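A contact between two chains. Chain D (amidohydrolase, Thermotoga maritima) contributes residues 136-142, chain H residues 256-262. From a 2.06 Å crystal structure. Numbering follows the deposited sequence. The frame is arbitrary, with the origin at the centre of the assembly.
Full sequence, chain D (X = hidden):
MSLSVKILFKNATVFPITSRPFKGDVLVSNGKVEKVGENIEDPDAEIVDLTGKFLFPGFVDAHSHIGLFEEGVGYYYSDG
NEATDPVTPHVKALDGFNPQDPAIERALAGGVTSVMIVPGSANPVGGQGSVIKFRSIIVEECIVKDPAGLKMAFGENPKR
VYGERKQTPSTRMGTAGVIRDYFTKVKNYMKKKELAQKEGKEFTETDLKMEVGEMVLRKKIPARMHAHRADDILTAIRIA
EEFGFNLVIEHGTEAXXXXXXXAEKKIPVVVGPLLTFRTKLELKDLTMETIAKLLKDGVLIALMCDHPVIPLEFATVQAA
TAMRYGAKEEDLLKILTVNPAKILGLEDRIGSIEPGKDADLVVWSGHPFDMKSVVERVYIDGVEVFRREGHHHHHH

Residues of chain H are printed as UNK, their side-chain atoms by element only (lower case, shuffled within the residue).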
# COMPACT_ATOMS: atom_id res chain seq x y z
N SER D 136 -42.91 16.86 -8.61
CA SER D 136 -43.38 15.66 -7.92
C SER D 136 -42.22 14.97 -7.21
O SER D 136 -41.06 15.22 -7.52
CB SER D 136 -44.04 14.71 -8.93
OG SER D 136 -44.20 13.41 -8.40
N ILE D 137 -42.53 14.11 -6.24
CA ILE D 137 -41.49 13.32 -5.60
C ILE D 137 -41.18 12.01 -6.34
O ILE D 137 -40.25 11.30 -6.01
CB ILE D 137 -41.78 13.08 -4.11
CG1 ILE D 137 -42.97 12.14 -3.92
CG2 ILE D 137 -41.93 14.42 -3.36
CD1 ILE D 137 -42.78 11.22 -2.76
N ILE D 138 -41.98 11.71 -7.37
CA ILE D 138 -41.71 10.58 -8.26
C ILE D 138 -40.99 11.09 -9.51
O ILE D 138 -41.53 11.93 -10.26
CB ILE D 138 -43.01 9.85 -8.62
CG1 ILE D 138 -43.65 9.33 -7.33
CG2 ILE D 138 -42.74 8.69 -9.58
CD1 ILE D 138 -45.13 9.17 -7.41
N VAL D 139 -39.77 10.61 -9.74
CA VAL D 139 -38.94 11.18 -10.79
C VAL D 139 -39.57 11.00 -12.16
O VAL D 139 -39.46 11.88 -13.01
CB VAL D 139 -37.45 10.66 -10.77
CG1 VAL D 139 -37.32 9.30 -11.37
CG2 VAL D 139 -36.57 11.61 -11.54
N GLU D 140 -40.25 9.88 -12.36
CA GLU D 140 -40.88 9.59 -13.64
C GLU D 140 -41.92 10.67 -13.99
O GLU D 140 -42.02 11.06 -15.14
CB GLU D 140 -41.49 8.19 -13.60
CG GLU D 140 -41.38 7.42 -14.90
CD GLU D 140 -41.44 5.90 -14.69
OE1 GLU D 140 -41.40 5.45 -13.53
OE2 GLU D 140 -41.51 5.17 -15.70
N GLU D 141 -42.64 11.17 -12.99
CA GLU D 141 -43.59 12.28 -13.16
C GLU D 141 -42.88 13.62 -13.41
O GLU D 141 -43.49 14.58 -13.86
CB GLU D 141 -44.47 12.41 -11.91
CG GLU D 141 -45.26 11.14 -11.56
CD GLU D 141 -46.38 11.37 -10.55
OE1 GLU D 141 -46.34 12.35 -9.77
OE2 GLU D 141 -47.32 10.54 -10.53
N CYS D 142 -41.58 13.68 -13.12
CA CYS D 142 -40.82 14.91 -13.33
C CYS D 142 -40.27 15.03 -14.74
O CYS D 142 -39.93 16.12 -15.16
CB CYS D 142 -39.67 14.99 -12.33
SG CYS D 142 -40.23 15.25 -10.62
N UNK H 256 -43.94 4.18 2.42
CA UNK H 256 -45.09 5.01 2.82
C UNK H 256 -45.16 6.35 2.10
O UNK H 256 -46.24 6.91 1.95
c UNK H 256 -41.80 6.42 5.82
c UNK H 256 -43.24 8.35 5.56
c UNK H 256 -42.80 5.61 5.29
c UNK H 256 -44.24 7.52 5.03
c UNK H 256 -45.12 5.24 4.33
c UNK H 256 -44.03 6.15 4.88
c UNK H 256 -42.03 7.79 5.95
o UNK H 256 -41.04 8.58 6.47
N UNK H 257 -44.02 6.87 1.65
CA UNK H 257 -44.01 8.12 0.89
C UNK H 257 -44.63 7.93 -0.49
O UNK H 257 -45.02 8.90 -1.13
c UNK H 257 -40.60 9.65 1.98
c UNK H 257 -41.92 8.92 2.12
c UNK H 257 -42.58 8.66 0.78
c UNK H 257 -39.97 9.88 3.35
n UNK H 257 -38.67 10.62 3.25
N UNK H 258 -44.74 6.68 -0.93
CA UNK H 258 -45.23 6.38 -2.29
C UNK H 258 -46.25 5.23 -2.29
O UNK H 258 -46.37 4.49 -3.27
c UNK H 258 -43.20 7.24 -3.60
c UNK H 258 -44.05 6.00 -3.25
c UNK H 258 -43.18 4.88 -2.64
c UNK H 258 -42.21 4.23 -3.60
N UNK H 259 -47.00 5.11 -1.19
CA UNK H 259 -47.85 3.94 -0.96
C UNK H 259 -48.93 3.76 -2.02
O UNK H 259 -49.26 2.63 -2.36
c UNK H 259 -48.47 3.99 0.44
o UNK H 259 -49.18 5.20 0.67
N UNK H 260 -49.45 4.86 -2.58
CA UNK H 260 -50.54 4.75 -3.56
C UNK H 260 -50.08 4.05 -4.84
O UNK H 260 -50.81 3.23 -5.40
c UNK H 260 -50.59 6.85 -5.07
n UNK H 260 -48.95 8.95 -6.75
c UNK H 260 -51.19 6.13 -3.85
c UNK H 260 -50.68 8.37 -4.95
c UNK H 260 -50.38 9.07 -6.29
N UNK H 261 -48.86 4.37 -5.28
CA UNK H 261 -48.27 3.73 -6.46
C UNK H 261 -47.95 2.23 -6.25
O UNK H 261 -48.17 1.43 -7.15
c UNK H 261 -46.36 3.83 -8.13
c UNK H 261 -47.44 5.93 -7.38
c UNK H 261 -47.02 4.52 -6.96
N UNK H 262 -47.46 1.86 -5.08
CA UNK H 262 -47.21 0.45 -4.79
C UNK H 262 -48.52 -0.33 -4.69
O UNK H 262 -48.64 -1.43 -5.24
c UNK H 262 -46.39 0.29 -3.50
c UNK H 262 -45.02 0.96 -3.45
c UNK H 262 -44.55 1.11 -2.02
c UNK H 262 -44.02 0.15 -4.23

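Position 256 of chain H has eight side-chain atoms: one carbon leading to a six-carbon ring that bears a single oxygen. The side chain is out of reach of the chain D stretch. A hydroxylated ring of this kind is tyrosine, and the hydroxyl of Y256(H) is hydrogen-bonded elsewhere in the structure.

Position 257 carries four carbons in a row ending in nitrogen. Its CA-to-CB bond points toward the chain D stretch, but the chain is extended, chi2 to chi4 all t, and its end leads away. The closest contact is to backbone: CD1 of I137(D) lies 3.6 Å from O of position 257, while CD1 of I137(D) is 4.4 Å from CB of position 257. The unbranched chain identifies lysine, K257(H).

Position 258 shows four carbons, forked at the first, with one arm two carbons long. The one-carbon arm comes 4.1 Å from CD1 of I137(D) and 4.3 Å from CG1 of I138(D). Branching at CB with unequal arms means isoleucine; the arm in contact is CG2 of I258(H). The residue occupies the N-cap position, and its O accepts weak hydrogen bonds from the N atoms of positions 261 and 262.

Position 259 has one carbon and one oxygen and does not reach the chain D stretch. This is the pattern of serine, and OG of S259(H) is hydrogen-bonded elsewhere in the structure.

Position 260 again has four carbons in a row and a terminal nitrogen. Its CA-to-CB bond points sideways, but the chain end comes nearer, with chi4 at m. The nitrogen sits 3.9 Å from CD1 of I138(D) and 4.4 Å from OE2 of E141(D). The residue is lysine, so the latter pair brings opposite charges near each other, beyond salt-bridge range.

Position 261 has three carbons, one carrying the other two, and one of the two tips packs 4.0 Å from CD1 of I138(D). This is valine, the tip being CG2 of V261(H).

Position 262 has four carbons forked at the second, and its side chain does not reach residues 136-142 of chain D. It is leucine, L262(H).

The contact works mainly by apolar packing. I137(D) and I138(D) both direct their CA-to-CB bonds toward the chain H stretch and meet the same CG2 of I258(H), while I138(D) also reaches V261(H). No hydrogen bond crosses between the stretches; the 196 Å² buried, both sides summed, comes with mostly apolar contacts. Within chain D, OG of S136(D) accepts from N of I138(D) at 3.0 Å and donates to OE1 of E141(D) at 2.8 Å.

Chain H 256-262: YKISKVL
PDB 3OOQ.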